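Local coordinates for protein thiamin pyrophosphokinase (Saccharomyces cerevisiae, PDB 1IG0) that catalyses the transfer of pyrophosphate from ATP to thiamine, making thiamine diphosphate and AMP, and works as a homodimer, at residues 239-250 with 287-296; 202-210 with 218-229. All coordinates share one frame; numbering follows the deposited sequence.

How the contacts relate
Contact 2 comes first along the chain. Helix 196-212 runs into strand 216-221, and strand 225-230 follows through a tight turn, so contact 2 closes a short local loop. It packs the helix of a beta-alpha-beta unit against the strand pair. Contact 1 opens later, at 239-250, and closes at 287-296 after 36 intervening residues, 19 of them strand. The contacts stand in series and neither nest nor cross. Both reach the same mixed sheet, contact 2 near its middle and contact 1 at its far edge, where the short strand 288-289 is weakly bonded. Contact 1 also reaches a second sheet through strand 295-300. Their centres lie about 19 Å apart, and both touch the second subunit.

Contact 1 (239-250 with 287-296); sequences YDPQFRNTCIGN and SNRFVGDNCC. With VIB (3-(4-amino-2-methyl-pyrimidin-5-ylmethyl)-5-(2-hydroxy-ethyl)-4-methyl-thiazol-3-ium), chain C.
Tyr239 is gripped at both ends by the loop 292-294. Its backbone N donates to Asn294 O at 3.0 Å. Its hydroxyl donates to Gly292 O at 2.6 Å, and that oxygen lies at the ring edge. Chi1 46° holds CG between the backbone N and the carbonyl carbon, which lays one ring face against Asn294 C, 3.5 Å above the plane and toward the rim. The Tyr239 and Phe290 rings run nearly parallel, planes at 23°, but with centroids 5.0 Å apart they hardly overlap. Tyr239 CE2 lies over the rim of one Phe290 face, and a water lies over the opposite face. Ile248 CG2 reaches Phe290 CD1 obliquely.

Waters bridge much of the rest. The water over Phe290 donates to Gly249 O and accepts from Phe290 N. A second donates to Gly292 O and accepts a weak bond from Arg244 NH1. Arg244 NH2 gives a weak bond to Ile248 O, while Arg244 NH1 comes edge-on to Phe290 O, 3.1 Å away but at too poor an angle for a hydrogen bond. A third water donates to Asn250 OD1 and Ser287 O and accepts from Arg289 NE at 2.9 Å. It lies at the guanidinium edge, while Arg289 NH1 pairs with Glu10.

Asp240 caps helix 241-247: its OD1 accepts from Phe243 N, met on the anti side but well out of the carboxylate plane. At the far end Ser287 OG receives a weak bond from thiamine O1 at 3.4 Å. Asn288 ND2 lies near the pyrimidine and bonds Ser285 and Trp270. The second subunit supplies Asp197 to Ser287 N and Gln122 to the ligand. This is an N-capped helix and sheet edge beside a thiamine site shared between subunits, in the vitamin B1 binding domain.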
loop_
_atom_site.group_PDB
_atom_site.type_symbol
_atom_site.label_atom_id
_atom_site.label_comp_id
_atom_site.label_asym_id
_atom_site.label_seq_id
_atom_site.Cartn_x
_atom_site.Cartn_y
_atom_site.Cartn_z
ATOM N N TYR B 239 24.433 1.434 7.908
ATOM C CA TYR B 239 23.871 2.489 8.737
ATOM C C TYR B 239 24.715 2.776 9.967
ATOM O O TYR B 239 25.322 1.874 10.546
ATOM C CB TYR B 239 22.442 2.125 9.161
ATOM C CG TYR B 239 22.275 0.702 9.654
ATOM C CD1 TYR B 239 22.712 0.317 10.925
ATOM C CD2 TYR B 239 21.687 -0.267 8.840
ATOM C CE1 TYR B 239 22.563 -1.003 11.371
ATOM C CE2 TYR B 239 21.534 -1.585 9.274
ATOM C CZ TYR B 239 21.973 -1.949 10.538
ATOM O OH TYR B 239 21.824 -3.254 10.959
ATOM N N ASP B 240 24.771 4.049 10.344
ATOM C CA ASP B 240 25.506 4.452 11.531
ATOM C C ASP B 240 24.648 4.014 12.712
ATOM O O ASP B 240 23.441 4.262 12.736
ATOM C CB ASP B 240 25.702 5.969 11.550
ATOM C CG ASP B 240 26.114 6.486 12.912
ATOM O OD1 ASP B 240 25.273 7.115 13.589
ATOM O OD2 ASP B 240 27.274 6.255 13.312
ATOM N N PRO B 241 25.252 3.338 13.698
ATOM C CA PRO B 241 24.509 2.873 14.872
ATOM C C PRO B 241 23.616 3.926 15.527
ATOM O O PRO B 241 22.443 3.668 15.793
ATOM C CB PRO B 241 25.616 2.378 15.797
ATOM C CG PRO B 241 26.609 1.818 14.824
ATOM C CD PRO B 241 26.658 2.899 13.763
ATOM N N GLN B 242 24.163 5.111 15.780
ATOM C CA GLN B 242 23.382 6.170 16.410
ATOM C C GLN B 242 22.185 6.547 15.546
ATOM O O GLN B 242 21.090 6.778 16.054
ATOM C CB GLN B 242 24.252 7.405 16.661
ATOM C CG GLN B 242 23.558 8.479 17.484
ATOM C CD GLN B 242 23.142 7.983 18.859
ATOM O OE1 GLN B 242 23.985 7.651 19.693
ATOM N NE2 GLN B 242 21.836 7.924 19.098
ATOM N N PHE B 243 22.397 6.613 14.236
ATOM C CA PHE B 243 21.325 6.949 13.307
ATOM C C PHE B 243 20.249 5.870 13.339
ATOM O O PHE B 243 19.056 6.165 13.436
ATOM C CB PHE B 243 21.881 7.071 11.883
ATOM C CG PHE B 243 20.818 7.164 10.814
ATOM C CD1 PHE B 243 19.983 8.274 10.737
ATOM C CD2 PHE B 243 20.656 6.140 9.884
ATOM C CE1 PHE B 243 19.002 8.366 9.747
ATOM C CE2 PHE B 243 19.677 6.223 8.888
ATOM C CZ PHE B 243 18.849 7.339 8.822
ATOM N N ARG B 244 20.679 4.616 13.263
ATOM C CA ARG B 244 19.753 3.493 13.266
ATOM C C ARG B 244 18.946 3.427 14.564
ATOM O O ARG B 244 17.740 3.188 14.538
ATOM C CB ARG B 244 20.524 2.184 13.035
ATOM C CG ARG B 244 20.911 1.416 14.291
ATOM C CD ARG B 244 19.956 0.255 14.529
ATOM N NE ARG B 244 18.573 0.701 14.647
ATOM C CZ ARG B 244 17.521 -0.109 14.685
ATOM N NH1 ARG B 244 17.685 -1.423 14.615
ATOM N NH2 ARG B 244 16.302 0.397 14.791
ATOM N N ASN B 245 19.607 3.652 15.697
ATOM C CA ASN B 245 18.930 3.606 16.990
ATOM C C ASN B 245 17.961 4.762 17.208
ATOM O O ASN B 245 16.925 4.599 17.852
ATOM C CB ASN B 245 19.954 3.598 18.131
ATOM C CG ASN B 245 20.741 2.308 18.199
ATOM O OD1 ASN B 245 20.169 1.219 18.174
ATOM N ND2 ASN B 245 22.061 2.420 18.300
ATOM N N THR B 246 18.296 5.927 16.667
ATOM C CA THR B 246 17.465 7.111 16.837
ATOM C C THR B 246 16.334 7.278 15.828
ATOM O O THR B 246 15.242 7.709 16.194
ATOM C CB THR B 246 18.326 8.397 16.797
ATOM O OG1 THR B 246 19.385 8.294 17.755
ATOM C CG2 THR B 246 17.480 9.624 17.123
ATOM N N CYS B 247 16.583 6.923 14.570
ATOM C CA CYS B 247 15.575 7.116 13.530
ATOM C C CYS B 247 14.984 5.884 12.853
ATOM O O CYS B 247 14.055 6.018 12.059
ATOM C CB CYS B 247 16.152 8.023 12.440
ATOM S SG CYS B 247 17.099 9.430 13.058
ATOM N N ILE B 248 15.494 4.695 13.150
ATOM C CA ILE B 248 14.979 3.500 12.486
ATOM C C ILE B 248 14.193 2.545 13.374
ATOM O O ILE B 248 14.572 2.278 14.514
ATOM C CB ILE B 248 16.128 2.713 11.809
ATOM C CG1 ILE B 248 16.907 3.642 10.874
ATOM C CG2 ILE B 248 15.570 1.529 11.024
ATOM C CD1 ILE B 248 16.054 4.310 9.802
ATOM N N GLY B 249 13.092 2.037 12.828
ATOM C CA GLY B 249 12.258 1.097 13.552
ATOM C C GLY B 249 12.373 -0.283 12.933
ATOM O O GLY B 249 13.474 -0.813 12.775
ATOM N N ASN B 250 11.238 -0.869 12.575
ATOM C CA ASN B 250 11.227 -2.191 11.965
ATOM C C ASN B 250 11.439 -2.095 10.456
ATOM O O ASN B 250 11.624 -1.006 9.913
ATOM C CB ASN B 250 9.900 -2.890 12.252
ATOM C CG ASN B 250 9.649 -3.072 13.735
ATOM O OD1 ASN B 250 10.470 -3.646 14.448
ATOM N ND2 ASN B 250 8.508 -2.589 14.207
ATOM N N SER B 287 7.397 -6.942 10.023
ATOM C CA SER B 287 7.738 -6.649 11.409
ATOM C C SER B 287 9.104 -7.206 11.798
ATOM O O SER B 287 9.310 -7.640 12.932
ATOM C CB SER B 287 6.672 -7.204 12.357
ATOM O OG SER B 287 5.458 -6.485 12.232
ATOM N N ASN B 288 10.035 -7.210 10.851
ATOM C CA ASN B 288 11.381 -7.682 11.142
ATOM C C ASN B 288 12.105 -6.426 11.615
ATOM O O ASN B 288 11.494 -5.360 11.717
ATOM C CB ASN B 288 12.052 -8.229 9.880
ATOM C CG ASN B 288 13.087 -9.305 10.184
ATOM O OD1 ASN B 288 13.820 -9.225 11.172
ATOM N ND2 ASN B 288 13.159 -10.311 9.322
ATOM N N ARG B 289 13.394 -6.534 11.907
ATOM C CA ARG B 289 14.150 -5.372 12.353
ATOM C C ARG B 289 15.643 -5.652 12.250
ATOM O O ARG B 289 16.072 -6.803 12.301
ATOM C CB ARG B 289 13.787 -5.021 13.803
ATOM C CG ARG B 289 14.462 -5.904 14.841
ATOM C CD ARG B 289 13.973 -5.612 16.246
ATOM N NE ARG B 289 12.615 -6.096 16.454
ATOM C CZ ARG B 289 12.246 -6.870 17.466
ATOM N NH1 ARG B 289 13.137 -7.255 18.372
ATOM N NH2 ARG B 289 10.983 -7.256 17.576
ATOM N N PHE B 290 16.431 -4.594 12.094
ATOM C CA PHE B 290 17.879 -4.728 11.995
ATOM C C PHE B 290 18.477 -5.054 13.364
ATOM O O PHE B 290 18.080 -4.476 14.376
ATOM C CB PHE B 290 18.503 -3.420 11.496
ATOM C CG PHE B 290 18.070 -3.013 10.115
ATOM C CD1 PHE B 290 17.806 -1.676 9.833
ATOM C CD2 PHE B 290 17.957 -3.949 9.090
ATOM C CE1 PHE B 290 17.438 -1.274 8.554
ATOM C CE2 PHE B 290 17.589 -3.555 7.803
ATOM C CZ PHE B 290 17.330 -2.215 7.536
ATOM N N VAL B 291 19.428 -5.982 13.396
ATOM C CA VAL B 291 20.100 -6.337 14.641
ATOM C C VAL B 291 21.602 -6.226 14.429
ATOM O O VAL B 291 22.380 -6.248 15.381
ATOM C CB VAL B 291 19.750 -7.766 15.114
ATOM C CG1 VAL B 291 18.279 -7.834 15.476
ATOM C CG2 VAL B 291 20.096 -8.785 14.037
ATOM N N GLY B 292 22.005 -6.109 13.167
ATOM C CA GLY B 292 23.414 -5.963 12.861
ATOM C C GLY B 292 23.864 -4.619 13.399
ATOM O O GLY B 292 23.190 -3.610 13.190
ATOM N N ASP B 293 24.990 -4.603 14.105
ATOM C CA ASP B 293 25.524 -3.372 14.682
ATOM C C ASP B 293 25.529 -2.194 13.716
ATOM O O ASP B 293 25.023 -1.117 14.033
ATOM C CB ASP B 293 26.957 -3.596 15.173
ATOM C CG ASP B 293 27.020 -4.097 16.597
ATOM O OD1 ASP B 293 28.133 -4.450 17.042
ATOM O OD2 ASP B 293 25.971 -4.129 17.275
ATOM N N ASN B 294 26.097 -2.407 12.533
ATOM C CA ASN B 294 26.210 -1.341 11.545
ATOM C C ASN B 294 25.771 -1.705 10.129
ATOM O O ASN B 294 25.880 -0.878 9.223
ATOM C CB ASN B 294 27.656 -0.862 11.486
ATOM C CG ASN B 294 28.614 -1.975 11.109
ATOM O OD1 ASN B 294 28.937 -2.835 11.930
ATOM N ND2 ASN B 294 29.055 -1.978 9.858
ATOM N N CYS B 295 25.296 -2.927 9.922
ATOM C CA CYS B 295 24.865 -3.321 8.586
ATOM C C CYS B 295 24.043 -4.603 8.550
ATOM O O CYS B 295 24.119 -5.437 9.453
ATOM C CB CYS B 295 26.078 -3.459 7.659
ATOM S SG CYS B 295 27.295 -4.696 8.163
ATOM N N CYS B 296 23.252 -4.736 7.491
ATOM C CA CYS B 296 22.397 -5.894 7.279
ATOM C C CYS B 296 22.575 -6.375 5.843
ATOM O O CYS B 296 22.621 -5.567 4.914
ATOM C CB CYS B 296 20.937 -5.510 7.527
ATOM S SG CYS B 296 19.753 -6.817 7.181
HETATM C CM2 VIB C . 11.074 -14.505 8.723
HETATM N N4A VIB C . 8.897 -14.103 13.156
HETATM C CM4 VIB C . 7.473 -9.606 15.095
HETATM O O1 VIB C . 3.200 -8.859 13.218
HETATM C C7 VIB C . 3.768 -8.496 14.480
HETATM C C6 VIB C . 4.397 -9.748 15.146
HETATM C C2 VIB C . 6.348 -11.735 12.412
HETATM S S1 VIB C . 4.621 -11.516 12.836
HETATM C C5 VIB C . 5.293 -10.470 14.144
HETATM C C4 VIB C . 6.652 -10.415 14.102
HETATM N N3 VIB C . 7.162 -11.120 13.152
HETATM C C7A VIB C . 8.626 -11.224 12.898
HETATM C C4A VIB C . 9.374 -13.480 11.985
HETATM N N3A VIB C . 9.967 -14.267 10.974
HETATM C C2A VIB C . 10.446 -13.666 9.800
HETATM N N1A VIB C . 10.337 -12.272 9.639
HETATM C C6A VIB C . 9.747 -11.483 10.646
HETATM C C5A VIB C . 9.264 -12.079 11.825
HETATM O O HOH W 1 20.952 -2.630 14.786
HETATM O O HOH W 2 14.882 -2.369 10.972
HETATM O O HOH W 3 10.134 -6.158 14.999
#

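Contact 2 (202-210 with 218-229); sequences SITQLYTLS and LCYMTPTDLIFL
The Tyr220 ring meets Leu206 at its edge, where Leu206 CG lies in the ring plane, 3.8 Å from Tyr220 CE1. Ser202 O stands oblique to the same ring. The Tyr207 ring is also met obliquely, by Leu229 CD1. Tyr220 OH donates to Ser202 O at 2.4 Å, a very short distance whose exact value is doubtful. With chi1 -66°, Tyr220 CG is anti to its carbonyl carbon, and the ring extends from the strand to the helix. Ser202 OG turns instead to Gly191 O and Gln198 O.

Leu206 is central to the apolar packing. Its CD2 reaches Leu218 CG at 3.7 Å, the two side chains crossing at about a right angle. Its CD1 meets Ile227 CG2. Leu209 CD1 touches Leu218 CD2, and Leu229 CD1 sits against Leu206 O at 3.3 Å. The axis of helix 202-210 passes 8.3 Å from that of strand 225-229, with a crossing angle of -34°. Phe127 of helix 126-139 packs on Leu218 and Tyr220.

Packing in this alpha-beta-alpha fold is almost wholly apolar, so the helix is probably held on the sheet mainly by exclusion of water, with the Tyr220 hydroxyl probably satisfied by a helix carbonyl.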
loop_
_atom_site.group_PDB
_atom_site.type_symbol
_atom_site.label_atom_id
_atom_site.label_comp_id
_atom_site.label_asym_id
_atom_site.label_seq_id
_atom_site.Cartn_x
_atom_site.Cartn_y
_atom_site.Cartn_z
ATOM N N SER B 202 2.820 3.253 -7.740
ATOM C CA SER B 202 4.067 3.771 -7.194
ATOM C C SER B 202 5.064 2.632 -7.026
ATOM O O SER B 202 6.263 2.802 -7.253
ATOM C CB SER B 202 3.823 4.453 -5.847
ATOM O OG SER B 202 3.148 5.688 -6.022
ATOM N N ILE B 203 4.567 1.463 -6.636
ATOM C CA ILE B 203 5.438 0.311 -6.453
ATOM C C ILE B 203 5.972 -0.203 -7.788
ATOM O O ILE B 203 7.127 -0.612 -7.876
ATOM C CB ILE B 203 4.713 -0.838 -5.715
ATOM C CG1 ILE B 203 4.344 -0.392 -4.296
ATOM C CG2 ILE B 203 5.604 -2.073 -5.667
ATOM C CD1 ILE B 203 5.521 0.093 -3.476
ATOM N N THR B 204 5.140 -0.184 -8.826
ATOM C CA THR B 204 5.587 -0.650 -10.137
ATOM C C THR B 204 6.781 0.175 -10.620
ATOM O O THR B 204 7.684 -0.351 -11.272
ATOM C CB THR B 204 4.470 -0.560 -11.207
ATOM O OG1 THR B 204 4.165 0.815 -11.483
ATOM C CG2 THR B 204 3.221 -1.271 -10.726
ATOM N N GLN B 205 6.778 1.467 -10.301
ATOM C CA GLN B 205 7.860 2.361 -10.706
ATOM C C GLN B 205 9.217 1.872 -10.208
ATOM O O GLN B 205 10.221 1.985 -10.911
ATOM C CB GLN B 205 7.604 3.777 -10.181
ATOM C CG GLN B 205 6.483 4.541 -10.882
ATOM C CD GLN B 205 6.832 4.936 -12.310
ATOM O OE1 GLN B 205 8.004 5.081 -12.659
ATOM N NE2 GLN B 205 5.809 5.137 -13.138
ATOM N N LEU B 206 9.252 1.339 -8.991
ATOM C CA LEU B 206 10.501 0.830 -8.433
ATOM C C LEU B 206 11.058 -0.275 -9.328
ATOM O O LEU B 206 12.262 -0.332 -9.590
ATOM C CB LEU B 206 10.275 0.291 -7.016
ATOM C CG LEU B 206 10.007 1.343 -5.936
ATOM C CD1 LEU B 206 9.556 0.672 -4.651
ATOM C CD2 LEU B 206 11.265 2.166 -5.704
ATOM N N TYR B 207 10.171 -1.147 -9.800
ATOM C CA TYR B 207 10.569 -2.249 -10.669
ATOM C C TYR B 207 10.882 -1.799 -12.096
ATOM O O TYR B 207 11.926 -2.151 -12.647
ATOM C CB TYR B 207 9.476 -3.321 -10.723
ATOM C CG TYR B 207 9.312 -4.138 -9.456
ATOM C CD1 TYR B 207 8.262 -3.889 -8.575
ATOM C CD2 TYR B 207 10.194 -5.179 -9.154
ATOM C CE1 TYR B 207 8.087 -4.659 -7.423
ATOM C CE2 TYR B 207 10.029 -5.955 -8.004
ATOM C CZ TYR B 207 8.973 -5.691 -7.144
ATOM O OH TYR B 207 8.797 -6.465 -6.017
ATOM N N THR B 208 9.983 -1.020 -12.694
ATOM C CA THR B 208 10.174 -0.562 -14.070
ATOM C C THR B 208 11.376 0.358 -14.279
ATOM O O THR B 208 12.099 0.217 -15.267
ATOM C CB THR B 208 8.908 0.140 -14.615
ATOM O OG1 THR B 208 8.583 1.266 -13.791
ATOM C CG2 THR B 208 7.737 -0.827 -14.636
ATOM N N LEU B 209 11.589 1.303 -13.371
ATOM C CA LEU B 209 12.729 2.206 -13.498
ATOM C C LEU B 209 14.023 1.410 -13.379
ATOM O O LEU B 209 14.986 1.656 -14.100
ATOM C CB LEU B 209 12.692 3.285 -12.414
ATOM C CG LEU B 209 11.602 4.354 -12.541
ATOM C CD1 LEU B 209 11.681 5.311 -11.360
ATOM C CD2 LEU B 209 11.772 5.112 -13.854
ATOM N N SER B 210 14.034 0.455 -12.457
ATOM C CA SER B 210 15.203 -0.385 -12.234
ATOM C C SER B 210 15.545 -1.172 -13.498
ATOM O O SER B 210 16.713 -1.454 -13.778
ATOM C CB SER B 210 14.929 -1.353 -11.083
ATOM O OG SER B 210 16.057 -2.167 -10.828
ATOM N N LEU B 218 15.203 5.493 -7.090
ATOM C CA LEU B 218 13.967 5.924 -6.458
ATOM C C LEU B 218 13.718 5.411 -5.046
ATOM O O LEU B 218 13.958 4.245 -4.733
ATOM C CB LEU B 218 12.781 5.539 -7.348
ATOM C CG LEU B 218 11.365 5.711 -6.787
ATOM C CD1 LEU B 218 11.078 7.178 -6.503
ATOM C CD2 LEU B 218 10.361 5.157 -7.787
ATOM N N CYS B 219 13.221 6.303 -4.198
ATOM C CA CYS B 219 12.894 5.960 -2.822
ATOM C C CYS B 219 11.702 6.790 -2.374
ATOM O O CYS B 219 11.651 7.995 -2.614
ATOM C CB CYS B 219 14.075 6.236 -1.889
ATOM S SG CYS B 219 13.760 5.807 -0.150
ATOM N N TYR B 220 10.739 6.140 -1.731
ATOM C CA TYR B 220 9.564 6.841 -1.245
ATOM C C TYR B 220 9.726 7.152 0.226
ATOM O O TYR B 220 10.228 6.328 0.991
ATOM C CB TYR B 220 8.296 5.999 -1.421
ATOM C CG TYR B 220 7.915 5.744 -2.856
ATOM C CD1 TYR B 220 8.336 4.592 -3.517
ATOM C CD2 TYR B 220 7.159 6.674 -3.566
ATOM C CE1 TYR B 220 8.015 4.374 -4.855
ATOM C CE2 TYR B 220 6.832 6.466 -4.900
ATOM C CZ TYR B 220 7.263 5.316 -5.540
ATOM O OH TYR B 220 6.944 5.110 -6.861
ATOM N N MET B 221 9.317 8.352 0.611
ATOM C CA MET B 221 9.362 8.756 2.003
ATOM C C MET B 221 7.923 9.040 2.387
ATOM O O MET B 221 7.273 9.906 1.800
ATOM C CB MET B 221 10.201 10.014 2.200
ATOM C CG MET B 221 10.178 10.504 3.640
ATOM S SD MET B 221 11.185 11.965 3.927
ATOM C CE MET B 221 12.773 11.237 4.188
ATOM N N THR B 222 7.422 8.293 3.361
ATOM C CA THR B 222 6.053 8.459 3.813
ATOM C C THR B 222 6.110 8.857 5.279
ATOM O O THR B 222 7.193 8.981 5.849
ATOM C CB THR B 222 5.259 7.143 3.664
ATOM O OG1 THR B 222 5.580 6.258 4.744
ATOM C CG2 THR B 222 5.616 6.460 2.352
ATOM N N PRO B 223 4.948 9.072 5.912
ATOM C CA PRO B 223 4.964 9.457 7.326
ATOM C C PRO B 223 5.554 8.382 8.232
ATOM O O PRO B 223 5.901 8.658 9.382
ATOM C CB PRO B 223 3.488 9.704 7.634
ATOM C CG PRO B 223 2.926 10.123 6.311
ATOM C CD PRO B 223 3.584 9.161 5.362
ATOM N N THR B 224 5.682 7.165 7.709
ATOM C CA THR B 224 6.196 6.053 8.504
ATOM C C THR B 224 7.295 5.203 7.870
ATOM O O THR B 224 7.962 4.438 8.571
ATOM C CB THR B 224 5.057 5.091 8.882
ATOM O OG1 THR B 224 4.447 4.588 7.686
ATOM C CG2 THR B 224 4.007 5.808 9.714
ATOM N N ASP B 225 7.498 5.326 6.563
ATOM C CA ASP B 225 8.503 4.495 5.913
ATOM C C ASP B 225 9.344 5.123 4.818
ATOM O O ASP B 225 9.056 6.202 4.294
ATOM C CB ASP B 225 7.833 3.268 5.282
ATOM C CG ASP B 225 7.042 2.450 6.273
ATOM O OD1 ASP B 225 7.657 1.636 6.990
ATOM O OD2 ASP B 225 5.805 2.622 6.334
ATOM N N LEU B 226 10.399 4.388 4.495
ATOM C CA LEU B 226 11.299 4.691 3.401
ATOM C C LEU B 226 11.053 3.408 2.615
ATOM O O LEU B 226 11.197 2.309 3.154
ATOM C CB LEU B 226 12.757 4.758 3.860
ATOM C CG LEU B 226 13.239 6.056 4.510
ATOM C CD1 LEU B 226 14.707 5.917 4.887
ATOM C CD2 LEU B 226 13.049 7.214 3.543
ATOM N N ILE B 227 10.642 3.538 1.363
ATOM C CA ILE B 227 10.354 2.367 0.553
ATOM C C ILE B 227 11.217 2.419 -0.689
ATOM O O ILE B 227 11.191 3.401 -1.430
ATOM C CB ILE B 227 8.863 2.341 0.158
ATOM C CG1 ILE B 227 7.998 2.459 1.418
ATOM C CG2 ILE B 227 8.537 1.054 -0.590
ATOM C CD1 ILE B 227 6.519 2.677 1.138
ATOM N N PHE B 228 11.989 1.362 -0.908
ATOM C CA PHE B 228 12.880 1.309 -2.055
ATOM C C PHE B 228 13.142 -0.117 -2.519
ATOM O O PHE B 228 12.734 -1.076 -1.865
ATOM C CB PHE B 228 14.195 2.005 -1.703
ATOM C CG PHE B 228 14.859 1.453 -0.476
ATOM C CD1 PHE B 228 15.899 0.538 -0.583
ATOM C CD2 PHE B 228 14.433 1.839 0.792
ATOM C CE1 PHE B 228 16.506 0.012 0.557
ATOM C CE2 PHE B 228 15.033 1.319 1.936
ATOM C CZ PHE B 228 16.072 0.404 1.818
ATOM N N LEU B 229 13.831 -0.252 -3.646
ATOM C CA LEU B 229 14.115 -1.569 -4.193
ATOM C C LEU B 229 15.486 -2.105 -3.814
ATOM O O LEU B 229 16.473 -1.368 -3.781
ATOM C CB LEU B 229 13.970 -1.543 -5.717
ATOM C CG LEU B 229 14.062 -2.886 -6.449
ATOM C CD1 LEU B 229 13.205 -2.846 -7.702
ATOM C CD2 LEU B 229 15.510 -3.197 -6.786
#